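Pyridoxal kinase (Lactobacillus plantarum, PDB 3H74) probably catalyses the ATP-dependent phosphorylation of pyridoxal to pyridoxal 5'-phosphate. Local coordinates at residues P157-I162 / T179-A184; C189-E194 / Y229-T234; Q199-R204 / R237-L242. One frame throughout, in Å; residues are numbered along the deposited sequence.

Interaction 1: residues P157-I162 / T179-A184; sequences PDLEVI and TDVQRA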
loop_
_atom_site.group_PDB
_atom_site.type_symbol
_atom_site.label_atom_id
_atom_site.label_comp_id
_atom_site.label_asym_id
_atom_site.label_seq_id
_atom_site.Cartn_x
_atom_site.Cartn_y
_atom_site.Cartn_z
ATOM N N PRO A 157 11.564 3.140 16.606
ATOM C CA PRO A 157 10.881 4.180 17.379
ATOM C C PRO A 157 10.001 3.585 18.474
ATOM O O PRO A 157 9.613 2.413 18.401
ATOM C CB PRO A 157 10.014 4.883 16.330
ATOM C CG PRO A 157 9.756 3.832 15.300
ATOM C CD PRO A 157 11.020 3.024 15.239
ATOM N N ASP A 158 9.705 4.400 19.484
ATOM C CA ASP A 158 8.798 4.032 20.559
ATOM C C ASP A 158 7.377 4.067 20.017
ATOM O O ASP A 158 6.824 5.138 19.761
ATOM C CB ASP A 158 8.955 4.996 21.743
ATOM C CG ASP A 158 8.193 4.546 22.978
ATOM O OD1 ASP A 158 7.278 3.705 22.870
ATOM O OD2 ASP A 158 8.525 5.041 24.078
ATOM N N LEU A 159 6.800 2.880 19.847
ATOM C CA LEU A 159 5.457 2.728 19.283
ATOM C C LEU A 159 4.380 3.404 20.133
ATOM O O LEU A 159 3.366 3.864 19.607
ATOM C CB LEU A 159 5.134 1.246 19.062
ATOM C CG LEU A 159 6.012 0.501 18.045
ATOM C CD1 LEU A 159 5.739 -0.996 18.092
ATOM C CD2 LEU A 159 5.832 1.046 16.625
ATOM N N GLU A 160 4.622 3.482 21.442
ATOM C CA GLU A 160 3.715 4.172 22.367
ATOM C C GLU A 160 3.668 5.685 22.114
ATOM O O GLU A 160 2.726 6.359 22.531
ATOM C CB GLU A 160 4.118 3.899 23.826
ATOM C CG GLU A 160 4.269 2.417 24.187
ATOM C CD GLU A 160 2.945 1.718 24.441
ATOM O OE1 GLU A 160 1.909 2.404 24.581
ATOM O OE2 GLU A 160 2.939 0.470 24.510
ATOM N N VAL A 161 4.690 6.216 21.444
ATOM C CA VAL A 161 4.746 7.641 21.112
ATOM C C VAL A 161 4.362 7.902 19.643
ATOM O O VAL A 161 3.530 8.769 19.358
ATOM C CB VAL A 161 6.133 8.263 21.452
ATOM C CG1 VAL A 161 6.223 9.702 20.975
ATOM C CG2 VAL A 161 6.404 8.193 22.954
ATOM N N ILE A 162 4.956 7.143 18.723
ATOM C CA ILE A 162 4.758 7.392 17.289
ATOM C C ILE A 162 3.362 7.012 16.776
ATOM O O ILE A 162 2.777 7.744 15.975
ATOM C CB ILE A 162 5.919 6.801 16.421
ATOM C CG1 ILE A 162 5.867 7.342 14.986
ATOM C CG2 ILE A 162 5.945 5.271 16.452
ATOM C CD1 ILE A 162 7.212 7.303 14.264
ATOM N N THR A 179 4.227 -1.164 9.192
ATOM C CA THR A 179 4.251 -2.496 8.551
ATOM C C THR A 179 5.556 -3.312 8.615
ATOM O O THR A 179 5.585 -4.467 8.182
ATOM C CB THR A 179 3.838 -2.392 7.066
ATOM O OG1 THR A 179 4.759 -1.535 6.388
ATOM C CG2 THR A 179 2.408 -1.847 6.931
ATOM N N ASP A 180 6.618 -2.727 9.155
ATOM C CA ASP A 180 7.946 -3.357 9.132
ATOM C C ASP A 180 8.545 -3.463 10.528
ATOM O O ASP A 180 9.772 -3.447 10.696
ATOM C CB ASP A 180 8.889 -2.568 8.214
ATOM C CG ASP A 180 9.112 -1.132 8.686
ATOM O OD1 ASP A 180 8.453 -0.712 9.659
ATOM O OD2 ASP A 180 9.949 -0.422 8.088
ATOM N N VAL A 181 7.685 -3.556 11.529
ATOM C CA VAL A 181 8.150 -3.620 12.903
ATOM C C VAL A 181 8.760 -4.992 13.154
ATOM O O VAL A 181 8.127 -6.017 12.903
ATOM C CB VAL A 181 7.008 -3.342 13.903
ATOM C CG1 VAL A 181 7.485 -3.525 15.339
ATOM C CG2 VAL A 181 6.470 -1.933 13.721
ATOM N N GLN A 182 9.996 -4.993 13.645
ATOM C CA GLN A 182 10.697 -6.224 13.968
ATOM C C GLN A 182 10.663 -6.493 15.460
ATOM O O GLN A 182 10.899 -5.590 16.271
ATOM C CB GLN A 182 12.131 -6.180 13.439
ATOM C CG GLN A 182 12.176 -6.190 11.918
ATOM C CD GLN A 182 13.573 -6.189 11.346
ATOM O OE1 GLN A 182 13.926 -5.317 10.554
ATOM N NE2 GLN A 182 14.374 -7.171 11.730
ATOM N N ARG A 183 10.330 -7.726 15.818
ATOM C CA ARG A 183 10.373 -8.176 17.201
ATOM C C ARG A 183 11.026 -9.532 17.199
ATOM O O ARG A 183 10.475 -10.494 16.645
ATOM C CB ARG A 183 8.975 -8.270 17.807
ATOM C CG ARG A 183 8.381 -6.931 18.174
ATOM C CD ARG A 183 7.138 -7.107 18.998
ATOM N NE ARG A 183 6.550 -5.822 19.362
ATOM C CZ ARG A 183 5.430 -5.683 20.063
ATOM N NH1 ARG A 183 4.764 -6.753 20.480
ATOM N NH2 ARG A 183 4.971 -4.469 20.340
ATOM N N ALA A 184 12.198 -9.594 17.829
ATOM C CA ALA A 184 13.076 -10.750 17.753
ATOM C C ALA A 184 13.226 -11.188 16.292
ATOM O O ALA A 184 13.697 -10.412 15.454
ATOM C CB ALA A 184 12.565 -11.888 18.640
#
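L159 and V181 meet tip to tip across this small surface contact, which buries about 105 Å² in total. The close part is a single methyl pair, with L159 CD1 lying 4.1 Å from V181 CG1. V181 holds CG1 anti to its own backbone N (chi1 175°), and this rotation carries that methyl out toward the helix. Both side chains also rest on A190 of strand 186-192, which makes a three-way apolar patch, and L159 reaches on to V198 of strand 198-204.

The solvent side is looser. R183 leaves the strand roughly at right angles, and its extended chain carries the guanidinium across, so that R183 NH2 stands 4.2 Å from L159 CD1 in an oblique approach. The same NH2 is 6.8 Å from E160 OE2. The charges are opposite, yet at that distance they do not touch, and any attraction is probably weak and long-range. R183 also packs on V198 and Y200, which gives its aliphatic chain a bed along the sheet.

On the helix side, D158 fixes where the first turn begins. It occupies the N-cap, and its OD1 accepts from E160 N at 3.0 Å; the bond is bent (137° at the hydrogen), with the donor 36° out of the carboxylate plane. D158 O takes two further bonds, from V161 N and I162 N, which tightens the turn that presents L159.

This geometry is that of a side-chain-capped helix N terminus packed, through one leucine, against an outermost strand of a three-stranded antiparallel sheet.

Interaction 2: residues C189-E194 / Y229-T234; sequences CAWLDE and YPLAPT
The three-stranded antiparallel sheet meets the N-terminal turn of helix 231-251 here, with W191 lying against L231 and A232. The indole touches at two places. L231 CD2 sits 3.6 Å from W191 CD1, at the five-membered ring, while A232 CB is 3.8 Å from W191 CZ2, on the benzo ring. Both approaches are oblique to the ring plane. The side chains of W191 and L231 pass alongside one another, pointing opposite ways; L231 CG, anti to the backbone N (chi1 -176°), helps place CD2 at the five-membered ring. C189 O lies in the ring plane at the indole edge. L235, one turn on, and C201 also pack on this tryptophan.

The helix start is fixed by P230 at the N-cap: P230 O accepts from T234 N at 3.0 Å and from T234 OG1 at 2.8 Å, the hydroxyl coming from 48° above the carbonyl plane. Replacing W191 by an alanine would probably open a gap beneath L231 CD2 and A232 CB, leaving this turn without its main contact on the strand.

The closest contacts are carbon to carbon and apolar, and no hydrogen bond joins the two segments, so the hold probably rests on shape fit and burial of the indole.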
loop_
_atom_site.group_PDB
_atom_site.type_symbol
_atom_site.label_atom_id
_atom_site.label_comp_id
_atom_site.label_asym_id
_atom_site.label_seq_id
_atom_site.Cartn_x
_atom_site.Cartn_y
_atom_site.Cartn_z
ATOM N N CYS A 189 3.240 -6.052 11.635
ATOM C CA CYS A 189 2.466 -4.824 11.753
ATOM C C CYS A 189 2.178 -4.478 13.201
ATOM O O CYS A 189 1.849 -5.347 14.014
ATOM C CB CYS A 189 1.143 -4.986 11.000
ATOM S SG CYS A 189 1.306 -5.146 9.204
ATOM N N ALA A 190 2.287 -3.194 13.511
ATOM C CA ALA A 190 1.906 -2.688 14.824
ATOM C C ALA A 190 0.857 -1.611 14.673
ATOM O O ALA A 190 0.923 -0.799 13.751
ATOM C CB ALA A 190 3.113 -2.148 15.561
ATOM N N TRP A 191 -0.105 -1.598 15.590
ATOM C CA TRP A 191 -1.201 -0.635 15.553
ATOM C C TRP A 191 -1.801 -0.492 16.953
ATOM O O TRP A 191 -1.508 -1.295 17.848
ATOM C CB TRP A 191 -2.271 -1.077 14.542
ATOM C CG TRP A 191 -3.128 -2.202 15.020
ATOM C CD1 TRP A 191 -4.405 -2.105 15.485
ATOM C CD2 TRP A 191 -2.783 -3.595 15.086
ATOM N NE1 TRP A 191 -4.873 -3.339 15.844
ATOM C CE2 TRP A 191 -3.899 -4.273 15.613
ATOM C CE3 TRP A 191 -1.638 -4.336 14.753
ATOM C CZ2 TRP A 191 -3.914 -5.654 15.810
ATOM C CZ3 TRP A 191 -1.652 -5.715 14.959
ATOM C CH2 TRP A 191 -2.784 -6.356 15.479
ATOM N N LEU A 192 -2.645 0.521 17.130
ATOM C CA LEU A 192 -3.337 0.728 18.402
ATOM C C LEU A 192 -4.719 0.101 18.358
ATOM O O LEU A 192 -5.474 0.326 17.414
ATOM C CB LEU A 192 -3.469 2.222 18.706
ATOM C CG LEU A 192 -2.197 3.047 18.919
ATOM C CD1 LEU A 192 -2.551 4.522 19.010
ATOM C CD2 LEU A 192 -1.410 2.598 20.144
ATOM N N ASP A 193 -5.059 -0.661 19.365
ATOM C CA ASP A 193 -6.405 -1.145 19.546
ATOM C C ASP A 193 -7.306 -0.041 20.077
ATOM O O ASP A 193 -6.864 1.037 20.345
ATOM C CB ASP A 193 -6.449 -2.445 20.394
ATOM C CG ASP A 193 -6.110 -2.247 21.865
ATOM O OD1 ASP A 193 -6.055 -1.174 22.339
ATOM O OD2 ASP A 193 -5.867 -3.261 22.461
ATOM N N GLU A 194 -8.581 -0.367 20.220
ATOM C CA GLU A 194 -9.550 0.603 20.677
ATOM C C GLU A 194 -9.253 1.204 22.053
ATOM O O GLU A 194 -9.652 2.297 22.335
ATOM C CB GLU A 194 -10.889 -0.052 20.713
ATOM C CG GLU A 194 -11.462 -0.229 19.422
ATOM C CD GLU A 194 -12.952 0.055 19.480
ATOM O OE1 GLU A 194 -13.527 -0.150 20.540
ATOM O OE2 GLU A 194 -13.490 0.628 18.521
ATOM N N TYR A 229 -13.695 -8.230 7.128
ATOM C CA TYR A 229 -12.845 -8.745 8.188
ATOM C C TYR A 229 -12.371 -7.629 9.093
ATOM O O TYR A 229 -11.928 -6.589 8.609
ATOM C CB TYR A 229 -11.635 -9.456 7.608
ATOM C CG TYR A 229 -11.949 -10.820 7.101
ATOM C CD1 TYR A 229 -12.070 -11.896 7.983
ATOM C CD2 TYR A 229 -12.147 -11.045 5.745
ATOM C CE1 TYR A 229 -12.364 -13.156 7.522
ATOM C CE2 TYR A 229 -12.444 -12.312 5.269
ATOM C CZ TYR A 229 -12.550 -13.360 6.169
ATOM O OH TYR A 229 -12.843 -14.625 5.738
ATOM N N PRO A 230 -12.458 -7.837 10.415
ATOM C CA PRO A 230 -11.918 -6.863 11.347
ATOM C C PRO A 230 -10.408 -6.690 11.166
ATOM O O PRO A 230 -9.741 -7.559 10.599
ATOM C CB PRO A 230 -12.237 -7.471 12.717
ATOM C CG PRO A 230 -13.355 -8.416 12.467
ATOM C CD PRO A 230 -13.087 -8.974 11.110
ATOM N N LEU A 231 -9.890 -5.564 11.637
ATOM C CA LEU A 231 -8.487 -5.196 11.437
ATOM C C LEU A 231 -7.489 -6.215 11.980
ATOM O O LEU A 231 -6.576 -6.618 11.263
ATOM C CB LEU A 231 -8.202 -3.800 12.009
ATOM C CG LEU A 231 -6.787 -3.256 11.790
ATOM C CD1 LEU A 231 -6.470 -3.042 10.308
ATOM C CD2 LEU A 231 -6.585 -1.969 12.585
ATOM N N ALA A 232 -7.656 -6.633 13.236
ATOM C CA ALA A 232 -6.682 -7.531 13.856
ATOM C C ALA A 232 -6.517 -8.853 13.089
ATOM O O ALA A 232 -5.390 -9.205 12.729
ATOM C CB ALA A 232 -6.995 -7.766 15.337
ATOM N N PRO A 233 -7.620 -9.585 12.821
ATOM C CA PRO A 233 -7.450 -10.804 12.017
ATOM C C PRO A 233 -7.009 -10.553 10.568
ATOM O O PRO A 233 -6.311 -11.391 9.990
ATOM C CB PRO A 233 -8.834 -11.468 12.071
ATOM C CG PRO A 233 -9.780 -10.367 12.364
ATOM C CD PRO A 233 -9.026 -9.413 13.246
ATOM N N THR A 234 -7.399 -9.414 9.997
ATOM C CA THR A 234 -6.909 -9.011 8.671
ATOM C C THR A 234 -5.383 -8.910 8.665
ATOM O O THR A 234 -4.714 -9.446 7.770
ATOM C CB THR A 234 -7.518 -7.663 8.226
ATOM O OG1 THR A 234 -8.901 -7.852 7.913
ATOM C CG2 THR A 234 -6.804 -7.124 6.991
#

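Interaction 3: residues Q199-R204 / R237-L242; sequences QYCGAR and RANQWL
C201 and A203 of strand 198-204 face N239 of helix 231-251, and the contact divides into van der Waals touches, polar bonds satisfied to the side, and packing internal to the helix.

The van der Waals part comes first. C201 SG lies 4.1 Å from N239 ND2, set beside it by a chi1 of 60° that places the sulfur between its own backbone N and carbonyl carbon. A203 CB meets the helix backbone, 4.0 Å from N239 O. The N239 amide carbon, CG, approaches the strand's carbonyl oxygen C201 O to 4.1 Å. The small side chains allow a close backbone approach: the CA atoms of A203 and Q240 are 6.2 Å apart.

The polar part runs within the helix and at the strand end. N239 ND2 donates to L235 O one turn earlier, which ties the amide to its own helix. Farther along the strand, R204 O accepts from N243 ND2, and R204 NH1 pairs with D185 in a salt bridge.

Within the helix, R237 CG lies 3.7 Å above the centre of the W241 ring on one face, while W241 turns toward helix 264-274, away from the sheet.

Segments 199-204 and 237-242 share no hydrogen bond, and one amide N-H of N239 goes to L235 O in its own helix. Between these two segments the hold is therefore probably steric, small side chains fitted against N239, and the polar tie between strand and helix comes just beyond, at N243.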
loop_
_atom_site.group_PDB
_atom_site.type_symbol
_atom_site.label_atom_id
_atom_site.label_comp_id
_atom_site.label_asym_id
_atom_site.label_seq_id
_atom_site.Cartn_x
_atom_site.Cartn_y
_atom_site.Cartn_z
ATOM N N GLN A 199 -0.716 -3.128 19.666
ATOM C CA GLN A 199 -0.821 -4.520 19.275
ATOM C C GLN A 199 0.177 -4.817 18.166
ATOM O O GLN A 199 0.608 -3.920 17.440
ATOM C CB GLN A 199 -2.245 -4.856 18.827
ATOM C CG GLN A 199 -3.323 -4.658 19.899
ATOM C CD GLN A 199 -3.105 -5.505 21.145
ATOM O OE1 GLN A 199 -2.470 -6.564 21.102
ATOM N NE2 GLN A 199 -3.635 -5.038 22.269
ATOM N N TYR A 200 0.550 -6.070 18.038
ATOM C CA TYR A 200 1.502 -6.505 17.026
ATOM C C TYR A 200 1.142 -7.838 16.495
ATOM O O TYR A 200 0.760 -8.720 17.205
ATOM C CB TYR A 200 2.908 -6.571 17.634
ATOM C CG TYR A 200 4.020 -7.072 16.722
ATOM C CD1 TYR A 200 4.697 -6.200 15.891
ATOM C CD2 TYR A 200 4.405 -8.375 16.707
ATOM C CE1 TYR A 200 5.699 -6.622 15.067
ATOM C CE2 TYR A 200 5.429 -8.778 15.917
ATOM C CZ TYR A 200 6.067 -7.910 15.083
ATOM O OH TYR A 200 7.064 -8.353 14.274
ATOM N N CYS A 201 1.303 -8.026 15.231
ATOM C CA CYS A 201 1.360 -9.361 14.732
ATOM C C CYS A 201 2.382 -9.424 13.628
ATOM O O CYS A 201 2.568 -8.533 12.903
ATOM C CB CYS A 201 0.042 -9.839 14.253
ATOM S SG CYS A 201 -0.642 -8.934 12.997
ATOM N N GLY A 202 3.049 -10.544 13.587
ATOM C CA GLY A 202 4.093 -10.741 12.618
ATOM C C GLY A 202 4.276 -12.188 12.152
ATOM O O GLY A 202 3.527 -13.030 12.458
ATOM N N ALA A 203 5.282 -12.390 11.357
ATOM C CA ALA A 203 5.626 -13.711 10.894
ATOM C C ALA A 203 7.145 -13.784 10.906
ATOM O O ALA A 203 7.827 -12.755 10.875
ATOM C CB ALA A 203 5.067 -13.946 9.498
ATOM N N ARG A 204 7.683 -14.997 10.961
ATOM C CA ARG A 204 9.126 -15.176 11.035
ATOM C C ARG A 204 9.802 -14.629 9.777
ATOM O O ARG A 204 9.462 -15.023 8.664
ATOM C CB ARG A 204 9.438 -16.653 11.250
ATOM C CG ARG A 204 10.890 -16.951 11.598
ATOM C CD ARG A 204 11.071 -18.398 12.088
ATOM N NE ARG A 204 10.309 -18.654 13.311
ATOM C CZ ARG A 204 10.834 -18.760 14.532
ATOM N NH1 ARG A 204 12.147 -18.683 14.718
ATOM N NH2 ARG A 204 10.040 -18.979 15.568
ATOM N N ARG A 237 -3.705 -12.387 9.026
ATOM C CA ARG A 237 -3.761 -13.154 7.784
ATOM C C ARG A 237 -2.854 -12.551 6.713
ATOM O O ARG A 237 -2.137 -13.282 6.014
ATOM C CB ARG A 237 -5.192 -13.260 7.269
ATOM C CG ARG A 237 -5.317 -13.942 5.913
ATOM C CD ARG A 237 -6.768 -14.200 5.587
ATOM N NE ARG A 237 -7.235 -15.396 6.275
ATOM C CZ ARG A 237 -8.457 -15.575 6.771
ATOM N NH1 ARG A 237 -8.755 -16.720 7.370
ATOM N NH2 ARG A 237 -9.378 -14.621 6.686
ATOM N N ALA A 238 -2.867 -11.224 6.584
ATOM C CA ALA A 238 -2.063 -10.563 5.561
ATOM C C ALA A 238 -0.578 -10.829 5.770
ATOM O O ALA A 238 0.156 -11.095 4.817
ATOM C CB ALA A 238 -2.346 -9.076 5.533
ATOM N N ASN A 239 -0.142 -10.795 7.014
ATOM C CA ASN A 239 1.271 -11.102 7.300
ATOM C C ASN A 239 1.656 -12.552 6.972
ATOM O O ASN A 239 2.682 -12.824 6.437
ATOM C CB ASN A 239 1.582 -10.689 8.774
ATOM C CG ASN A 239 1.778 -9.184 8.885
ATOM O OD1 ASN A 239 2.798 -8.705 8.615
ATOM N ND2 ASN A 239 0.739 -8.487 9.131
ATOM N N GLN A 240 0.765 -13.453 7.295
ATOM C CA GLN A 240 0.979 -14.846 7.002
ATOM C C GLN A 240 1.037 -15.069 5.481
ATOM O O GLN A 240 1.874 -15.757 4.994
ATOM C CB GLN A 240 -0.110 -15.753 7.592
ATOM C CG GLN A 240 0.039 -17.180 6.957
ATOM C CD GLN A 240 -0.689 -18.312 7.700
ATOM O OE1 GLN A 240 -1.838 -18.628 7.352
ATOM N NE2 GLN A 240 -0.023 -18.916 8.674
ATOM N N TRP A 241 0.117 -14.446 4.771
ATOM C CA TRP A 241 0.057 -14.609 3.296
ATOM C C TRP A 241 1.281 -13.989 2.605
ATOM O O TRP A 241 1.825 -14.546 1.701
ATOM C CB TRP A 241 -1.262 -13.973 2.821
ATOM C CG TRP A 241 -2.477 -14.861 2.985
ATOM C CD1 TRP A 241 -2.530 -16.076 3.543
ATOM C CD2 TRP A 241 -3.775 -14.580 2.485
ATOM N NE1 TRP A 241 -3.797 -16.580 3.433
ATOM C CE2 TRP A 241 -4.571 -15.682 2.772
ATOM C CE3 TRP A 241 -4.330 -13.519 1.795
ATOM C CZ2 TRP A 241 -5.933 -15.734 2.423
ATOM C CZ3 TRP A 241 -5.694 -13.587 1.432
ATOM C CH2 TRP A 241 -6.448 -14.685 1.769
ATOM N N LEU A 242 1.731 -12.844 3.096
ATOM C CA LEU A 242 2.950 -12.237 2.540
ATOM C C LEU A 242 4.200 -13.138 2.839
ATOM O O LEU A 242 4.986 -13.325 2.000
ATOM C CB LEU A 242 3.162 -10.827 3.083
ATOM C CG LEU A 242 4.390 -10.126 2.512
ATOM C CD1 LEU A 242 4.141 -9.814 0.979
ATOM C CD2 LEU A 242 4.726 -8.824 3.404
#

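From the N terminus, interaction 1 comes first, closing the loop from helix 159-167 to strand 178-183 before interaction 2 opens at 189. Interactions 2 and 3 then cross: strands 186-192 and 198-204 both precede helix 231-251, and the segments alternate as 189-194, 199-204, 229-234, 237-242. All three contacts share the antiparallel sheet 178-183, 186-192, 198-204. Its faces are divided, since A190 packs on L159 of interaction 1 while C189 and W191 turn to helix 231-251. Strand pairing puts W191 O 2.7 Å from Q199 N, while Y200 OH reaches over the middle strand to V181 O (2.9 Å), a probable side-chain hydrogen bond. The sheet is thus held between helices 159-167 and 231-251.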